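Local coordinates for clostripain-related protein (Bacteroides thetaiotaomicron, PDB 6N9J) that probably cleaves peptide bonds as a secreted clostripain-family (C11, clan CD) cysteine protease of a gut commensal, captured here with a covalently bound peptide inhibitor, at residues F109-D114 and W126-D130; V50-K54 and Y78-S83; G115-Y119 and Q356-Y360. One frame throughout, in Å; residues are numbered along the deposited sequence.

Contact 1: F109-D114 and W126-D130; sequences FWSHGD and WWGQD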
ATOM      1  N   PHE A 109      -0.374  -4.990   4.234  1.00 15.74           N
ATOM      2  CA  PHE A 109      -1.830  -4.969   4.114  1.00 15.54           C
ATOM      3  C   PHE A 109      -2.228  -5.408   2.725  1.00 15.38           C
ATOM      4  O   PHE A 109      -2.027  -4.679   1.773  1.00 17.31           O
ATOM      5  CB  PHE A 109      -2.392  -3.586   4.418  1.00 14.56           C
ATOM      6  CG  PHE A 109      -2.285  -3.206   5.863  1.00 15.77           C
ATOM      7  CD1 PHE A 109      -3.059  -3.843   6.814  1.00 20.17           C
ATOM      8  CD2 PHE A 109      -1.398  -2.225   6.271  1.00 17.02           C
ATOM      9  CE1 PHE A 109      -2.950  -3.507   8.149  1.00 20.23           C
ATOM     10  CE2 PHE A 109      -1.287  -1.880   7.600  1.00 17.22           C
ATOM     11  CZ  PHE A 109      -2.060  -2.519   8.540  1.00 19.26           C
ATOM     12  N   TRP A 110      -2.796  -6.610   2.640  1.00 16.21           N
ATOM     13  CA  TRP A 110      -3.158  -7.269   1.387  1.00 13.61           C
ATOM     14  C   TRP A 110      -4.670  -7.242   1.178  1.00 14.79           C
ATOM     15  O   TRP A 110      -5.407  -7.931   1.887  1.00 18.33           O
ATOM     16  CB  TRP A 110      -2.639  -8.709   1.440  1.00 15.38           C
ATOM     17  CG  TRP A 110      -2.677  -9.593   0.208  1.00 17.20           C
ATOM     18  CD1 TRP A 110      -1.593 -10.107  -0.453  1.00 19.18           C
ATOM     19  CD2 TRP A 110      -3.833 -10.152  -0.437  1.00 17.04           C
ATOM     20  NE1 TRP A 110      -1.998 -10.915  -1.485  1.00 17.21           N
ATOM     21  CE2 TRP A 110      -3.366 -10.964  -1.497  1.00 16.60           C
ATOM     22  CE3 TRP A 110      -5.218 -10.026  -0.240  1.00 17.36           C
ATOM     23  CZ2 TRP A 110      -4.229 -11.652  -2.345  1.00 18.78           C
ATOM     24  CZ3 TRP A 110      -6.076 -10.705  -1.095  1.00 18.63           C
ATOM     25  CH2 TRP A 110      -5.578 -11.503  -2.134  1.00 20.44           C
ATOM     26  N   SER A 111      -5.134  -6.456   0.208  1.00 16.11           N
ATOM     27  CA  SER A 111      -6.562  -6.361  -0.100  1.00 17.79           C
ATOM     28  C   SER A 111      -6.821  -5.402  -1.247  1.00 22.56           C
ATOM     29  O   SER A 111      -5.900  -4.992  -1.963  1.00 19.39           O
ATOM     30  CB  SER A 111      -7.364  -5.888   1.116  1.00 18.54           C
ATOM     31  OG  SER A 111      -8.728  -6.221   0.986  1.00 20.50           O
ATOM     32  N   HIS A 112      -8.097  -5.056  -1.408  1.00 24.54           N
ATOM     33  CA  HIS A 112      -8.504  -3.904  -2.197  1.00 24.02           C
ATOM     34  C   HIS A 112      -8.084  -2.612  -1.489  1.00 19.73           C
ATOM     35  O   HIS A 112      -7.909  -2.589  -0.269  1.00 18.02           O
ATOM     36  CB  HIS A 112     -10.024  -3.909  -2.420  1.00 27.80           C
ATOM     37  CG  HIS A 112     -10.483  -4.905  -3.437  1.00 34.00           C
ATOM     38  ND1 HIS A 112     -10.269  -4.740  -4.789  1.00 36.24           N
ATOM     39  CD2 HIS A 112     -11.143  -6.081  -3.302  1.00 37.32           C
ATOM     40  CE1 HIS A 112     -10.780  -5.768  -5.441  1.00 39.35           C
ATOM     41  NE2 HIS A 112     -11.319  -6.596  -4.562  1.00 39.54           N
ATOM     42  N   GLY A 113      -7.941  -1.539  -2.262  1.00 17.86           N
ATOM     43  CA  GLY A 113      -7.589  -0.237  -1.726  1.00 17.33           C
ATOM     44  C   GLY A 113      -8.115   0.861  -2.630  1.00 19.67           C
ATOM     45  O   GLY A 113      -8.322   0.642  -3.828  1.00 16.73           O
ATOM     46  N   ASP A 114      -8.353   2.036  -2.055  1.00 22.43           N
ATOM     47  CA  ASP A 114      -8.785   3.202  -2.832  1.00 24.38           C
ATOM     48  C   ASP A 114      -8.351   4.473  -2.089  1.00 24.60           C
ATOM     49  O   ASP A 114      -9.149   5.385  -1.849  1.00 25.22           O
ATOM     50  CB  ASP A 114     -10.302   3.175  -3.073  1.00 25.90           C
ATOM     51  CG  ASP A 114     -10.721   3.942  -4.334  1.00 31.12           C
ATOM     52  OD1 ASP A 114     -10.008   4.887  -4.734  1.00 30.77           O
ATOM     53  OD2 ASP A 114     -11.767   3.603  -4.931  1.00 33.64           O
ATOM     54  N   TRP A 126     -10.179   4.616   1.128  1.00 18.05           N
ATOM     55  CA  TRP A 126     -10.348   3.490   2.035  1.00 19.19           C
ATOM     56  C   TRP A 126      -9.418   2.328   1.688  1.00 19.95           C
ATOM     57  O   TRP A 126      -8.926   2.219   0.562  1.00 18.90           O
ATOM     58  CB  TRP A 126     -11.803   3.013   2.023  1.00 22.14           C
ATOM     59  CG  TRP A 126     -12.323   2.696   0.652  1.00 23.60           C
ATOM     60  CD1 TRP A 126     -13.072   3.513  -0.150  1.00 21.18           C
ATOM     61  CD2 TRP A 126     -12.130   1.477  -0.083  1.00 23.40           C
ATOM     62  NE1 TRP A 126     -13.360   2.873  -1.332  1.00 22.82           N
ATOM     63  CE2 TRP A 126     -12.793   1.625  -1.317  1.00 23.54           C
ATOM     64  CE3 TRP A 126     -11.473   0.269   0.189  1.00 22.59           C
ATOM     65  CZ2 TRP A 126     -12.810   0.616  -2.282  1.00 23.80           C
ATOM     66  CZ3 TRP A 126     -11.490  -0.729  -0.768  1.00 21.63           C
ATOM     67  CH2 TRP A 126     -12.155  -0.550  -1.988  1.00 22.71           C
ATOM     68  N   TRP A 127      -9.175   1.455   2.663  1.00 19.72           N
ATOM     69  CA  TRP A 127      -8.406   0.246   2.399  1.00 18.36           C
ATOM     70  C   TRP A 127      -9.202  -0.994   2.793  1.00 17.43           C
ATOM     71  O   TRP A 127      -9.890  -1.003   3.813  1.00 18.28           O
ATOM     72  CB  TRP A 127      -7.053   0.237   3.146  1.00 16.35           C
ATOM     73  CG  TRP A 127      -6.371  -1.104   2.979  1.00 15.63           C
ATOM     74  CD1 TRP A 127      -5.560  -1.485   1.947  1.00 16.86           C
ATOM     75  CD2 TRP A 127      -6.503  -2.253   3.830  1.00 14.59           C
ATOM     76  NE1 TRP A 127      -5.171  -2.791   2.109  1.00 16.58           N
ATOM     77  CE2 TRP A 127      -5.736  -3.286   3.257  1.00 15.31           C
ATOM     78  CE3 TRP A 127      -7.189  -2.505   5.024  1.00 13.47           C
ATOM     79  CZ2 TRP A 127      -5.626  -4.546   3.844  1.00 17.08           C
ATOM     80  CZ3 TRP A 127      -7.094  -3.764   5.595  1.00 15.13           C
ATOM     81  CH2 TRP A 127      -6.316  -4.769   5.004  1.00 16.65           C
ATOM     82  N   GLY A 128      -9.095  -2.048   1.996  1.00 12.31           N
ATOM     83  CA  GLY A 128      -9.600  -3.335   2.438  1.00 16.79           C
ATOM     84  C   GLY A 128     -11.088  -3.520   2.214  1.00 18.99           C
ATOM     85  O   GLY A 128     -11.891  -2.602   2.386  1.00 21.05           O
ATOM     86  N   GLN A 129     -11.454  -4.723   1.804  1.00 17.95           N
ATOM     87  CA  GLN A 129     -12.854  -5.048   1.631  1.00 20.24           C
ATOM     88  C   GLN A 129     -13.128  -6.429   2.194  1.00 21.84           C
ATOM     89  O   GLN A 129     -12.317  -7.345   2.052  1.00 20.40           O
ATOM     90  CB  GLN A 129     -13.250  -4.986   0.161  1.00 19.03           C
ATOM     91  CG  GLN A 129     -14.713  -5.290  -0.083  1.00 20.68           C
ATOM     92  CD  GLN A 129     -15.031  -5.382  -1.557  1.00 22.14           C
ATOM     93  OE1 GLN A 129     -14.257  -5.941  -2.345  1.00 21.15           O
ATOM     94  NE2 GLN A 129     -16.163  -4.816  -1.949  1.00 24.00           N
ATOM     95  N   ASP A 130     -14.268  -6.548   2.858  1.00 23.28           N
ATOM     96  CA  ASP A 130     -14.796  -7.820   3.317  1.00 26.37           C
ATOM     97  C   ASP A 130     -16.263  -7.874   2.905  1.00 28.71           C
ATOM     98  O   ASP A 130     -17.063  -7.061   3.376  1.00 29.72           O
ATOM     99  CB  ASP A 130     -14.633  -7.947   4.834  1.00 28.67           C
ATOM    100  CG  ASP A 130     -15.006  -9.316   5.354  1.00 32.03           C
ATOM    101  OD1 ASP A 130     -16.214  -9.661   5.315  1.00 34.39           O
ATOM    102  OD2 ASP A 130     -14.095 -10.030   5.828  1.00 30.14           O
TER
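Trp127, Trp126 and His112 carry most of this buried contact, in which the chain leaving strand 105-110 runs antiparallel to the start of strand 127-130. Trp127 bridges Gly113, with their CA atoms 4.2 Å apart, while its indole end comes back to the first segment. One face of its indole receives the edge of the Phe109 ring in a T-shaped stack (centroids 5.1 Å apart, planes at 65°), and Phe109 CB comes within 3.4 Å of Trp127 CZ2. Over the opposite face lies His112 O, 3.4 Å from Trp127 CD1. That same His112 O accepts a short hydrogen bond of 2.6 Å from Gly128 N. Trp126 lies on the other side of the bridge: its O accepts from Asp114 N at 2.7 Å, and Asp114 CB makes a CH-pi contact 3.7 Å from the centroid of its five-membered ring. His112 CB sits at the indole edge, 3.9 Å from Trp126 CZ3. Further along, Gln129 N donates to Ser111 OG at 3.2 Å, a hydroxyl also bonded to Ala18 O. The His112-Gly113 pair matches the His-Gly motif that carries the catalytic histidine in clan CD peptidases. The inhibitor backbone packs on His112 and is hydrogen-bonded by the Gly113 backbone, whereas His112 NE2 bonds to Ser22. Backbone pairing and indole packing are thus consistent with holding in place the main chain that carries the probable catalytic histidine.

Contact 2: V50-K54 and Y78-S83; sequences VYMDK and YDAQNS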
ATOM      1  N   VAL A  50       1.055 -14.795   9.226  1.00 20.80           N
ATOM      2  CA  VAL A  50       0.074 -14.547   8.181  1.00 18.73           C
ATOM      3  C   VAL A  50      -1.326 -14.700   8.757  1.00 19.22           C
ATOM      4  O   VAL A  50      -1.685 -15.778   9.272  1.00 16.95           O
ATOM      5  CB  VAL A  50       0.241 -15.508   6.970  1.00 18.24           C
ATOM      6  CG1 VAL A  50      -0.714 -15.128   5.843  1.00 15.85           C
ATOM      7  CG2 VAL A  50       1.671 -15.531   6.464  1.00 15.95           C
ATOM      8  N   TYR A  51      -2.096 -13.615   8.697  1.00 17.27           N
ATOM      9  CA  TYR A  51      -3.528 -13.667   8.968  1.00 17.76           C
ATOM     10  C   TYR A  51      -4.270 -13.789   7.645  1.00 16.91           C
ATOM     11  O   TYR A  51      -4.192 -12.902   6.796  1.00 18.20           O
ATOM     12  CB  TYR A  51      -4.017 -12.434   9.728  1.00 18.01           C
ATOM     13  CG  TYR A  51      -5.530 -12.373   9.794  1.00 20.29           C
ATOM     14  CD1 TYR A  51      -6.231 -13.119  10.733  1.00 22.32           C
ATOM     15  CD2 TYR A  51      -6.260 -11.584   8.898  1.00 18.48           C
ATOM     16  CE1 TYR A  51      -7.613 -13.082  10.791  1.00 23.61           C
ATOM     17  CE2 TYR A  51      -7.641 -11.537   8.952  1.00 20.20           C
ATOM     18  CZ  TYR A  51      -8.313 -12.281   9.897  1.00 23.55           C
ATOM     19  OH  TYR A  51      -9.694 -12.238   9.949  1.00 25.24           O
ATOM     20  N   MET A  52      -4.990 -14.884   7.470  1.00 18.04           N
ATOM     21  CA  MET A  52      -5.546 -15.220   6.162  1.00 23.26           C
ATOM     22  C   MET A  52      -7.065 -15.348   6.212  1.00 23.65           C
ATOM     23  O   MET A  52      -7.596 -16.253   6.865  1.00 24.61           O
ATOM     24  CB  MET A  52      -4.918 -16.521   5.660  1.00 30.80           C
ATOM     25  CG  MET A  52      -5.701 -17.235   4.576  1.00 38.29           C
ATOM     26  SD  MET A  52      -5.260 -16.692   2.931  1.00 27.94           S
ATOM     27  CE  MET A  52      -3.863 -17.727   2.565  1.00 18.22           C
ATOM     28  N   ASP A  53      -7.769 -14.430   5.547  1.00 21.05           N
ATOM     29  CA  ASP A  53      -9.229 -14.526   5.475  1.00 22.78           C
ATOM     30  C   ASP A  53      -9.677 -14.569   4.019  1.00 25.96           C
ATOM     31  O   ASP A  53      -9.634 -13.562   3.320  1.00 21.36           O
ATOM     32  CB  ASP A  53      -9.902 -13.359   6.215  1.00 20.81           C
ATOM     33  CG  ASP A  53     -11.425 -13.450   6.195  1.00 25.72           C
ATOM     34  OD1 ASP A  53     -11.963 -14.521   5.834  1.00 29.01           O
ATOM     35  OD2 ASP A  53     -12.102 -12.463   6.567  1.00 26.72           O
ATOM     36  N   LYS A  54     -10.091 -15.753   3.577  1.00 32.39           N
ATOM     37  CA  LYS A  54     -10.581 -15.970   2.220  1.00 36.05           C
ATOM     38  C   LYS A  54     -12.090 -16.182   2.192  1.00 37.36           C
ATOM     39  O   LYS A  54     -12.663 -16.434   1.134  1.00 38.71           O
ATOM     40  CB  LYS A  54      -9.901 -17.185   1.585  1.00 39.17           C
ATOM     41  CG  LYS A  54      -8.431 -17.012   1.256  1.00 40.71           C
ATOM     42  CD  LYS A  54      -7.834 -18.339   0.782  1.00 42.45           C
ATOM     43  CE  LYS A  54      -8.705 -18.980  -0.299  1.00 42.12           C
ATOM     44  NZ  LYS A  54      -8.133 -20.255  -0.812  1.00 41.31           N
ATOM     45  N   TYR A  78     -10.309 -18.492  13.831  1.00 27.53           N
ATOM     46  CA  TYR A  78     -11.443 -17.605  14.048  1.00 27.78           C
ATOM     47  C   TYR A  78     -12.714 -18.094  13.368  1.00 30.76           C
ATOM     48  O   TYR A  78     -12.659 -18.820  12.373  1.00 33.17           O
ATOM     49  CB  TYR A  78     -11.121 -16.197  13.538  1.00 26.07           C
ATOM     50  CG  TYR A  78      -9.850 -15.599  14.090  1.00 26.92           C
ATOM     51  CD1 TYR A  78      -8.621 -15.828  13.472  1.00 24.85           C
ATOM     52  CD2 TYR A  78      -9.875 -14.789  15.221  1.00 27.33           C
ATOM     53  CE1 TYR A  78      -7.451 -15.278  13.980  1.00 23.56           C
ATOM     54  CE2 TYR A  78      -8.708 -14.226  15.730  1.00 23.93           C
ATOM     55  CZ  TYR A  78      -7.503 -14.479  15.112  1.00 22.86           C
ATOM     56  OH  TYR A  78      -6.350 -13.924  15.627  1.00 20.46           O
ATOM     57  N   ASP A  79     -13.861 -17.686  13.903  1.00 31.93           N
ATOM     58  CA  ASP A  79     -15.110 -17.790  13.156  1.00 35.03           C
ATOM     59  C   ASP A  79     -15.034 -16.860  11.958  1.00 33.95           C
ATOM     60  O   ASP A  79     -14.205 -15.952  11.937  1.00 32.20           O
ATOM     61  CB  ASP A  79     -16.316 -17.430  14.024  1.00 38.86           C
ATOM     62  CG  ASP A  79     -16.730 -18.555  14.944  1.00 44.41           C
ATOM     63  OD1 ASP A  79     -17.381 -19.507  14.462  1.00 47.87           O
ATOM     64  OD2 ASP A  79     -16.414 -18.480  16.150  1.00 45.53           O
ATOM     65  N   ALA A  80     -15.884 -17.090  10.961  1.00 36.64           N
ATOM     66  CA  ALA A  80     -16.035 -16.143   9.859  1.00 35.97           C
ATOM     67  C   ALA A  80     -16.238 -14.751  10.434  1.00 31.20           C
ATOM     68  O   ALA A  80     -17.083 -14.561  11.307  1.00 31.05           O
ATOM     69  CB  ALA A  80     -17.207 -16.533   8.961  1.00 38.48           C
ATOM     70  N   GLN A  81     -15.445 -13.786   9.979  1.00 27.79           N
ATOM     71  CA  GLN A  81     -15.523 -12.450  10.557  1.00 25.45           C
ATOM     72  C   GLN A  81     -15.168 -11.352   9.572  1.00 23.67           C
ATOM     73  O   GLN A  81     -14.590 -11.607   8.522  1.00 25.12           O
ATOM     74  CB  GLN A  81     -14.610 -12.356  11.778  1.00 22.33           C
ATOM     75  CG  GLN A  81     -13.151 -12.610  11.478  1.00 22.16           C
ATOM     76  CD  GLN A  81     -12.315 -12.615  12.747  1.00 24.16           C
ATOM     77  OE1 GLN A  81     -12.852 -12.544  13.857  1.00 23.47           O
ATOM     78  NE2 GLN A  81     -11.002 -12.700  12.593  1.00 25.00           N
ATOM     79  N   ASN A  82     -15.530 -10.124   9.925  1.00 25.00           N
ATOM     80  CA  ASN A  82     -15.245  -8.950   9.105  1.00 23.44           C
ATOM     81  C   ASN A  82     -13.826  -8.477   9.357  1.00 24.65           C
ATOM     82  O   ASN A  82     -13.548  -7.812  10.360  1.00 24.77           O
ATOM     83  CB  ASN A  82     -16.236  -7.830   9.406  1.00 23.62           C
ATOM     84  CG  ASN A  82     -15.906  -6.536   8.664  1.00 24.19           C
ATOM     85  OD1 ASN A  82     -15.119  -6.526   7.711  1.00 22.10           O
ATOM     86  ND2 ASN A  82     -16.513  -5.440   9.101  1.00 22.47           N
ATOM     87  N   SER A  83     -12.934  -8.806   8.429  1.00 24.03           N
ATOM     88  CA  SER A  83     -11.509  -8.572   8.619  1.00 25.93           C
ATOM     89  C   SER A  83     -11.080  -7.112   8.444  1.00 26.41           C
ATOM     90  O   SER A  83      -9.896  -6.801   8.574  1.00 24.25           O
ATOM     91  CB  SER A  83     -10.709  -9.469   7.667  1.00 26.29           C
ATOM     92  OG  SER A  83     -10.968 -10.832   7.947  1.00 30.01           O
TER
HETATM   93  O   HOH W   1     -14.312 -15.124   7.139  1.00 34.20           O
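This is a polar side-chain contact with one aromatic pair, joining the C-terminal end of strand 46-53 in the central sheet to the loop that leads into helix 86-99. Tyr51 and Asp53, alternate residues on the strand, both point toward the loop and meet at Ser83. Gln81 NE2 donates to Tyr51 OH at 3.0 Å, Tyr51 OH donates to Ser83 OG at 2.8 Å, and Ser83 OG donates to Asp53 OD2 across a very short 2.4 Å. Tyr51 also turns its ring edge to the face of Tyr78 in an offset edge-to-face stack, with centroids 5.7 Å apart and planes at 76°. Water 1 donates to Asp53 OD1 at 2.8 Å and weakly accepts from Gln81 N at 3.3 Å. Asp130 OD2, a like charge, comes close to Asp53 OD2 and accepts a hydrogen bond from Ser83 N. The run from Gln81 NE2 through the two hydroxyls thus ends on Asp53 OD2, giving this buried acidic group a donor and tying the loop to the strand end.

Contact 3: G115-Y119 and Q356-Y360; sequences GWLPY and QEKYY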
ATOM      1  N   GLY A 115      -7.076   4.518  -1.714  1.00 22.07           N
ATOM      2  CA  GLY A 115      -6.512   5.709  -1.098  1.00 21.32           C
ATOM      3  C   GLY A 115      -7.259   6.215   0.125  1.00 18.98           C
ATOM      4  O   GLY A 115      -7.581   5.457   1.044  1.00 18.22           O
ATOM      5  N   TRP A 116      -7.544   7.509   0.128  1.00 17.69           N
ATOM      6  CA  TRP A 116      -8.144   8.170   1.276  1.00 17.33           C
ATOM      7  C   TRP A 116      -9.659   8.198   1.219  1.00 18.10           C
ATOM      8  O   TRP A 116     -10.309   8.567   2.199  1.00 20.06           O
ATOM      9  CB  TRP A 116      -7.625   9.607   1.375  1.00 17.16           C
ATOM     10  CG  TRP A 116      -7.986  10.415   0.172  1.00 19.72           C
ATOM     11  CD1 TRP A 116      -7.238  10.583  -0.954  1.00 21.14           C
ATOM     12  CD2 TRP A 116      -9.196  11.152  -0.038  1.00 21.00           C
ATOM     13  NE1 TRP A 116      -7.897  11.385  -1.852  1.00 21.63           N
ATOM     14  CE2 TRP A 116      -9.105  11.747  -1.315  1.00 23.36           C
ATOM     15  CE3 TRP A 116     -10.346  11.370   0.729  1.00 20.37           C
ATOM     16  CZ2 TRP A 116     -10.121  12.552  -1.841  1.00 26.14           C
ATOM     17  CZ3 TRP A 116     -11.355  12.162   0.203  1.00 26.23           C
ATOM     18  CH2 TRP A 116     -11.235  12.743  -1.072  1.00 26.99           C
ATOM     19  N   LEU A 117     -10.214   7.828   0.069  1.00 19.89           N
ATOM     20  CA  LEU A 117     -11.639   8.065  -0.211  1.00 22.50           C
ATOM     21  C   LEU A 117     -12.564   7.471   0.853  1.00 23.61           C
ATOM     22  O   LEU A 117     -12.341   6.345   1.322  1.00 19.63           O
ATOM     23  CB  LEU A 117     -12.000   7.515  -1.593  1.00 21.97           C
ATOM     24  CG  LEU A 117     -11.396   8.352  -2.724  1.00 23.85           C
ATOM     25  CD1 LEU A 117     -11.500   7.632  -4.050  1.00 26.64           C
ATOM     26  CD2 LEU A 117     -12.112   9.682  -2.792  1.00 28.09           C
ATOM     27  N   PRO A 118     -13.587   8.247   1.262  1.00 23.48           N
ATOM     28  CA  PRO A 118     -14.541   7.798   2.281  1.00 24.14           C
ATOM     29  C   PRO A 118     -15.473   6.695   1.773  1.00 26.79           C
ATOM     30  O   PRO A 118     -15.873   6.708   0.608  1.00 27.83           O
ATOM     31  CB  PRO A 118     -15.325   9.071   2.610  1.00 23.94           C
ATOM     32  CG  PRO A 118     -15.228   9.890   1.380  1.00 24.13           C
ATOM     33  CD  PRO A 118     -13.849   9.635   0.844  1.00 22.67           C
ATOM     34  N   TYR A 119     -15.785   5.738   2.644  1.00 26.58           N
ATOM     35  CA  TYR A 119     -16.773   4.701   2.357  1.00 27.65           C
ATOM     36  C   TYR A 119     -17.671   4.516   3.571  1.00 28.17           C
ATOM     37  O   TYR A 119     -17.181   4.276   4.673  1.00 29.59           O
ATOM     38  CB  TYR A 119     -16.099   3.372   2.004  1.00 26.41           C
ATOM     39  CG  TYR A 119     -17.084   2.253   1.724  1.00 26.94           C
ATOM     40  CD1 TYR A 119     -17.661   2.111   0.474  1.00 25.61           C
ATOM     41  CD2 TYR A 119     -17.436   1.341   2.718  1.00 25.91           C
ATOM     42  CE1 TYR A 119     -18.558   1.088   0.214  1.00 24.88           C
ATOM     43  CE2 TYR A 119     -18.329   0.324   2.470  1.00 24.32           C
ATOM     44  CZ  TYR A 119     -18.888   0.204   1.213  1.00 25.64           C
ATOM     45  OH  TYR A 119     -19.783  -0.811   0.957  1.00 25.80           O
ATOM     46  N   GLN A 356     -17.264  13.802  -1.216  1.00 29.90           N
ATOM     47  CA  GLN A 356     -15.906  13.366  -0.933  1.00 29.27           C
ATOM     48  C   GLN A 356     -14.995  14.573  -0.653  1.00 27.47           C
ATOM     49  O   GLN A 356     -14.050  14.462   0.113  1.00 25.78           O
ATOM     50  CB  GLN A 356     -15.359  12.485  -2.068  1.00 29.33           C
ATOM     51  CG  GLN A 356     -14.965  13.189  -3.357  1.00 30.56           C
ATOM     52  CD  GLN A 356     -14.440  12.207  -4.396  1.00 29.89           C
ATOM     53  OE1 GLN A 356     -14.923  11.075  -4.498  1.00 29.12           O
ATOM     54  NE2 GLN A 356     -13.430  12.623  -5.150  1.00 29.83           N
ATOM     55  N   GLU A 357     -15.305  15.732  -1.230  1.00 28.64           N
ATOM     56  CA  GLU A 357     -14.537  16.939  -0.927  1.00 30.07           C
ATOM     57  C   GLU A 357     -14.869  17.454   0.460  1.00 29.53           C
ATOM     58  O   GLU A 357     -13.982  17.875   1.193  1.00 32.07           O
ATOM     59  CB  GLU A 357     -14.783  18.044  -1.960  1.00 35.50           C
ATOM     60  CG  GLU A 357     -14.267  17.698  -3.346  1.00 40.58           C
ATOM     61  CD  GLU A 357     -13.722  18.889  -4.114  1.00 44.00           C
ATOM     62  OE1 GLU A 357     -13.762  20.028  -3.594  1.00 44.13           O
ATOM     63  OE2 GLU A 357     -13.244  18.670  -5.246  1.00 46.49           O
ATOM     64  N   LYS A 358     -16.144  17.423   0.821  1.00 22.68           N
ATOM     65  CA  LYS A 358     -16.549  17.825   2.162  1.00 23.61           C
ATOM     66  C   LYS A 358     -15.842  16.962   3.204  1.00 25.88           C
ATOM     67  O   LYS A 358     -15.401  17.459   4.245  1.00 25.76           O
ATOM     68  CB  LYS A 358     -18.071  17.726   2.329  1.00 25.43           C
ATOM     69  N   TYR A 359     -15.727  15.671   2.911  1.00 25.46           N
ATOM     70  CA  TYR A 359     -14.985  14.754   3.768  1.00 26.92           C
ATOM     71  C   TYR A 359     -13.500  15.128   3.778  1.00 27.06           C
ATOM     72  O   TYR A 359     -12.874  15.186   4.835  1.00 30.67           O
ATOM     73  CB  TYR A 359     -15.176  13.302   3.308  1.00 26.36           C
ATOM     74  CG  TYR A 359     -14.390  12.289   4.120  1.00 27.87           C
ATOM     75  CD1 TYR A 359     -13.106  11.915   3.745  1.00 27.79           C
ATOM     76  CD2 TYR A 359     -14.937  11.711   5.260  1.00 28.05           C
ATOM     77  CE1 TYR A 359     -12.376  10.999   4.495  1.00 28.74           C
ATOM     78  CE2 TYR A 359     -14.223  10.793   6.012  1.00 29.54           C
ATOM     79  CZ  TYR A 359     -12.946  10.441   5.625  1.00 28.78           C
ATOM     80  OH  TYR A 359     -12.243   9.528   6.368  1.00 27.34           O
ATOM     81  N   TYR A 360     -12.944  15.382   2.598  1.00 24.76           N
ATOM     82  CA  TYR A 360     -11.535  15.760   2.478  1.00 25.18           C
ATOM     83  C   TYR A 360     -11.183  16.949   3.355  1.00 27.23           C
ATOM     84  O   TYR A 360     -10.191  16.925   4.079  1.00 26.91           O
ATOM     85  CB  TYR A 360     -11.200  16.090   1.027  1.00 23.09           C
ATOM     86  CG  TYR A 360      -9.723  16.236   0.710  1.00 22.36           C
ATOM     87  CD1 TYR A 360      -9.098  17.476   0.756  1.00 24.19           C
ATOM     88  CD2 TYR A 360      -8.962  15.138   0.317  1.00 19.60           C
ATOM     89  CE1 TYR A 360      -7.750  17.614   0.436  1.00 22.22           C
ATOM     90  CE2 TYR A 360      -7.621  15.273  -0.009  1.00 18.70           C
ATOM     91  CZ  TYR A 360      -7.022  16.514   0.055  1.00 20.58           C
ATOM     92  OH  TYR A 360      -5.689  16.655  -0.264  1.00 21.07           O
TER
HETATM   93  O   HOH W   2      -9.691   9.075   4.976  1.00 28.22           O
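In the caspase-like alpha/beta fold of clan CD, the loop that follows strand 105-110 rests here on helix 355-363, near the C terminus, through aromatic packing built around Trp116. Along the helix, Gln356 comes first. Its carbonyl O lies at the indole edge, 3.5 Å from Trp116 CH2, while accepting the helical hydrogen bond from Tyr360 N at 2.9 Å. The side chain extends beside Leu117, whose CD2 is 3.6 Å from Gln356 OE1, and NE2 bonds to Asn286. Nearly one turn later, Tyr359 offers a ring face to Pro118: the CB of Pro118 is 3.6 Å from the ring centroid and only 9° off its normal, a well-centred CH-pi contact. Tyr359 CD1 also approaches Trp116 CZ3 at 4.0 Å. Water 2 links the two segments, lying 2.9 Å from both Trp116 O, to which it donates, and Tyr359 OH. Tyr360, the next residue, reaches the face of Trp116. Its hydroxyl bonds to Glu167 on helix 166-171, which also packs against Trp116. The Tyr360 edge meets the six-membered ring of Trp116 in a T-shaped stack, centroids 4.9 Å apart and planes at 69°, bringing Tyr360 CD2 to 3.6 Å from Trp116 CZ2.

How the contacts relate
From the N terminus, contact 2 closes first: strand 46-53 leads through the antiparallel strands 59-65, 70-74 and 76-77 to the loop 78-83. Helix 86-99 and strand 105-110 follow, and contact 1 then closes a short loop between 109-114 and 126-130. Contact 3 opens within that loop at 115-119 and closes only at 356-360, so contacts 1 and 3 cross, while contact 2 precedes both. Asp130 joins contacts 1 and 2, its OD2 lying 3.1 Å from Ser83 N; on the other flank Trp126 CD1 lies 3.3 Å from Leu117 O. Together they tie the central sheet, through the loop bearing the His-Gly motif, to helix 355-363 near the C terminus.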